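Long-range contact in aminoglycoside acetyltransferase meta-AAC0020 (Uncultured bacterium, PDB 5F47), which probably transfers an acetyl group from acetyl-coenzyme A to aminoglycoside antibiotics, as expected of a GNAT-fold resistance enzyme: residues I13-F24 with L52-L63. Residues are numbered along the deposited sequence; the frame is centred on the assembly and turned at random.
Sequences IERLAENDLPKF and LNQNNFYVFVAL. With CA (calcium ion), chain I.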
# COMPACT_ATOMS: atom_id res chain seq x y z
N ILE B 13 13.88 -7.15 19.59
CA ILE B 13 12.93 -6.71 18.58
C ILE B 13 11.91 -5.83 19.25
O ILE B 13 11.28 -6.24 20.23
CB ILE B 13 12.22 -7.89 17.88
CG1 ILE B 13 13.23 -8.82 17.21
CG2 ILE B 13 11.21 -7.37 16.86
CD1 ILE B 13 13.92 -8.22 16.02
N GLU B 14 11.75 -4.61 18.75
CA GLU B 14 10.90 -3.64 19.41
C GLU B 14 10.05 -2.89 18.41
O GLU B 14 10.47 -2.64 17.27
CB GLU B 14 11.74 -2.66 20.24
CG GLU B 14 12.48 -3.34 21.40
CD GLU B 14 13.31 -2.40 22.25
OE1 GLU B 14 13.25 -1.17 22.04
OE2 GLU B 14 14.04 -2.90 23.14
N ARG B 15 8.84 -2.54 18.83
CA ARG B 15 7.95 -1.73 18.02
C ARG B 15 8.11 -0.27 18.45
O ARG B 15 8.01 0.03 19.64
CB ARG B 15 6.50 -2.20 18.18
CG ARG B 15 5.51 -1.45 17.29
CD ARG B 15 4.09 -1.98 17.48
NE ARG B 15 3.45 -1.46 18.69
CZ ARG B 15 3.23 -2.17 19.80
NH1 ARG B 15 3.59 -3.44 19.88
NH2 ARG B 15 2.63 -1.59 20.82
N LEU B 16 8.37 0.63 17.51
CA LEU B 16 8.65 2.01 17.87
C LEU B 16 7.42 2.73 18.41
O LEU B 16 6.30 2.54 17.92
CB LEU B 16 9.22 2.79 16.68
CG LEU B 16 10.59 2.35 16.14
CD1 LEU B 16 11.10 3.45 15.22
CD2 LEU B 16 11.60 2.03 17.24
N ALA B 17 7.65 3.53 19.44
CA ALA B 17 6.61 4.34 20.06
C ALA B 17 6.81 5.78 19.60
O ALA B 17 7.76 6.08 18.88
CB ALA B 17 6.68 4.24 21.58
N GLU B 18 5.92 6.67 20.03
CA GLU B 18 6.00 8.06 19.58
C GLU B 18 7.26 8.78 20.05
O GLU B 18 7.67 9.76 19.44
CB GLU B 18 4.76 8.84 20.03
CG GLU B 18 3.49 8.41 19.33
CD GLU B 18 2.32 9.32 19.65
OE1 GLU B 18 2.38 10.05 20.66
OE2 GLU B 18 1.34 9.32 18.87
N ASN B 19 7.90 8.28 21.11
CA ASN B 19 9.13 8.90 21.60
C ASN B 19 10.38 8.38 20.89
O ASN B 19 11.50 8.66 21.31
CB ASN B 19 9.25 8.72 23.12
CG ASN B 19 9.55 7.28 23.54
OD1 ASN B 19 9.39 6.34 22.77
ND2 ASN B 19 9.98 7.12 24.79
N ASP B 20 10.19 7.62 19.81
CA ASP B 20 11.32 6.94 19.17
C ASP B 20 11.80 7.54 17.85
O ASP B 20 12.36 6.83 17.02
CB ASP B 20 10.97 5.46 18.95
CG ASP B 20 11.08 4.63 20.22
OD1 ASP B 20 12.06 4.82 20.97
OD2 ASP B 20 10.19 3.79 20.48
N LEU B 21 11.63 8.85 17.67
CA LEU B 21 12.17 9.48 16.46
C LEU B 21 13.65 9.18 16.21
O LEU B 21 14.02 8.93 15.06
CB LEU B 21 11.96 10.99 16.49
CG LEU B 21 12.34 11.70 15.19
CD1 LEU B 21 11.62 11.12 13.98
CD2 LEU B 21 12.07 13.19 15.32
N PRO B 22 14.51 9.19 17.25
CA PRO B 22 15.91 8.87 16.95
C PRO B 22 16.12 7.49 16.34
O PRO B 22 16.92 7.37 15.41
CB PRO B 22 16.59 8.96 18.33
CG PRO B 22 15.78 9.94 19.07
CD PRO B 22 14.36 9.63 18.66
N LYS B 23 15.42 6.47 16.85
CA LYS B 23 15.55 5.14 16.27
C LYS B 23 14.94 5.09 14.87
O LYS B 23 15.43 4.37 14.01
CB LYS B 23 14.90 4.09 17.17
CG LYS B 23 15.73 3.78 18.41
CD LYS B 23 14.99 2.86 19.36
CE LYS B 23 15.79 2.60 20.63
NZ LYS B 23 14.98 1.88 21.65
N PHE B 24 13.88 5.86 14.65
CA PHE B 24 13.25 5.93 13.33
C PHE B 24 14.25 6.50 12.31
O PHE B 24 14.41 5.95 11.22
CB PHE B 24 11.98 6.79 13.41
CG PHE B 24 11.10 6.76 12.18
CD1 PHE B 24 11.11 5.71 11.26
CD2 PHE B 24 10.23 7.82 11.95
CE1 PHE B 24 10.27 5.73 10.14
CE2 PHE B 24 9.39 7.85 10.86
CZ PHE B 24 9.40 6.81 9.95
N LEU B 52 5.45 9.21 12.52
CA LEU B 52 5.58 8.28 13.63
C LEU B 52 4.38 8.35 14.56
O LEU B 52 4.01 7.35 15.20
CB LEU B 52 6.88 8.56 14.40
CG LEU B 52 7.37 7.52 15.40
CD1 LEU B 52 7.65 6.22 14.66
CD2 LEU B 52 8.62 8.03 16.08
N ASN B 53 3.76 9.53 14.66
CA ASN B 53 2.57 9.74 15.49
C ASN B 53 1.28 9.14 14.92
O ASN B 53 0.31 8.97 15.65
CB ASN B 53 2.31 11.24 15.72
CG ASN B 53 3.27 11.87 16.71
OD1 ASN B 53 3.97 11.18 17.46
ND2 ASN B 53 3.30 13.20 16.73
N GLN B 54 1.26 8.84 13.62
CA GLN B 54 0.03 8.33 12.99
C GLN B 54 -0.35 6.98 13.59
O GLN B 54 0.52 6.16 13.87
CB GLN B 54 0.18 8.21 11.47
CG GLN B 54 0.44 9.53 10.76
CD GLN B 54 0.63 9.42 9.26
OE1 GLN B 54 1.10 10.36 8.60
NE2 GLN B 54 0.25 8.28 8.69
N ASN B 55 -1.65 6.76 13.76
CA ASN B 55 -2.11 5.50 14.34
C ASN B 55 -2.36 4.42 13.29
O ASN B 55 -2.94 3.37 13.61
CB ASN B 55 -3.37 5.74 15.16
CG ASN B 55 -3.13 6.72 16.29
OD1 ASN B 55 -2.03 6.78 16.84
ND2 ASN B 55 -4.15 7.49 16.65
N ASN B 56 -1.93 4.68 12.07
CA ASN B 56 -2.01 3.70 10.97
C ASN B 56 -0.65 3.37 10.38
O ASN B 56 -0.54 2.87 9.26
CB ASN B 56 -2.93 4.22 9.89
CG ASN B 56 -2.53 5.59 9.41
OD1 ASN B 56 -1.37 6.01 9.55
ND2 ASN B 56 -3.49 6.30 8.81
N PHE B 57 0.40 3.64 11.16
CA PHE B 57 1.77 3.43 10.73
C PHE B 57 2.54 2.83 11.89
O PHE B 57 2.54 3.38 12.99
CB PHE B 57 2.40 4.76 10.29
CG PHE B 57 3.80 4.64 9.81
CD1 PHE B 57 4.08 4.03 8.60
CD2 PHE B 57 4.86 5.16 10.56
CE1 PHE B 57 5.39 3.93 8.13
CE2 PHE B 57 6.16 5.07 10.11
CZ PHE B 57 6.43 4.45 8.88
N TYR B 58 3.19 1.70 11.65
CA TYR B 58 3.94 1.01 12.70
C TYR B 58 5.30 0.56 12.19
O TYR B 58 5.42 -0.05 11.13
CB TYR B 58 3.18 -0.20 13.23
CG TYR B 58 1.95 0.13 14.03
CD1 TYR B 58 2.07 0.50 15.36
CD2 TYR B 58 0.69 0.06 13.47
CE1 TYR B 58 0.94 0.80 16.12
CE2 TYR B 58 -0.43 0.34 14.22
CZ TYR B 58 -0.30 0.72 15.54
OH TYR B 58 -1.41 1.00 16.29
N VAL B 59 6.32 0.82 13.01
CA VAL B 59 7.71 0.53 12.69
C VAL B 59 8.24 -0.50 13.67
O VAL B 59 8.06 -0.36 14.89
CB VAL B 59 8.58 1.79 12.77
CG1 VAL B 59 10.01 1.48 12.35
CG2 VAL B 59 8.01 2.91 11.90
N PHE B 60 8.87 -1.56 13.16
CA PHE B 60 9.50 -2.54 14.03
C PHE B 60 10.99 -2.51 13.78
O PHE B 60 11.43 -2.47 12.63
CB PHE B 60 8.95 -3.94 13.77
CG PHE B 60 7.49 -4.09 14.13
CD1 PHE B 60 6.51 -3.62 13.28
CD2 PHE B 60 7.12 -4.68 15.33
CE1 PHE B 60 5.17 -3.74 13.61
CE2 PHE B 60 5.78 -4.82 15.65
CZ PHE B 60 4.81 -4.32 14.79
N VAL B 61 11.78 -2.53 14.85
CA VAL B 61 13.23 -2.51 14.70
C VAL B 61 13.94 -3.64 15.42
O VAL B 61 13.42 -4.24 16.37
CB VAL B 61 13.83 -1.17 15.18
CG1 VAL B 61 13.24 -0.01 14.38
CG2 VAL B 61 13.62 -0.95 16.68
N ALA B 62 15.14 -3.94 14.94
CA ALA B 62 16.01 -4.91 15.60
C ALA B 62 17.20 -4.17 16.17
O ALA B 62 17.80 -3.34 15.49
CB ALA B 62 16.46 -5.97 14.63
N LEU B 63 17.54 -4.48 17.42
CA LEU B 63 18.57 -3.75 18.13
C LEU B 63 19.63 -4.69 18.67
O LEU B 63 19.30 -5.74 19.22
CB LEU B 63 17.97 -2.97 19.29
CG LEU B 63 17.09 -1.77 18.95
CD1 LEU B 63 15.93 -1.71 19.91
CD2 LEU B 63 17.92 -0.51 19.04
CA CA I . -0.16 8.03 17.79
O HOH W 1 5.83 2.54 15.17
O HOH W 2 1.68 6.57 16.80
O HOH W 3 -1.48 9.91 17.27
O HOH W 4 -1.65 8.17 19.65
O HOH W 5 0.20 6.11 19.14
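Carboxylate oxygen OE2 of E18 binds a calcium ion at 2.2 Å, and residues 52-63 supply two more ligands, the backbone O of N53 and the side-chain OD1 of N55; four waters complete a shell of seven oxygens. Hard, negatively charged or carbonyl oxygens suit calcium, and the site ties the loop after strand 11-15 to the turn between helix 45-53 and strand 57-64. The N53 side chain crosses that of E18 at about a right angle, its OD1 3.3 Å from E18 CD and bonded by Q49 NE2, which also reaches E18 O. Further along, the backbones pair as antiparallel strands. E14 and V61 exchange both bonds of a hydrogen-bonded pair, V61 N to E14 O being 2.8 Å. L16 N reaches V59 O; the return bond runs through a water that donates to L16 O and accepts from V59 N. This is the edge of the GNAT sheet, where the first strand lies antiparallel to 57-64 and helices cover both faces. On the face under helix 103-117, R15 sets CG anti to the backbone N (chi1 -176°) and runs its apolar methylenes along F60 before bending at CD toward its polar end; CG sits over one ring face, toward the rim, 4.0 Å from the centroid, a CH-pi contact. Beneath helix 21-34, branched leucine and valine methyls interlock without polar demands: L16 CD1 meets V59 CG1 at 3.6 Å and CD2 meets V61 CG2. L52 lays CD2 against the turn before that helix, 3.5 Å from A17 O, while F24 CZ meets the edge of the F57 ring at CE2, their planes 54° apart. K23 NZ and E14 OE1 form a long salt bridge beside the L63 methyls.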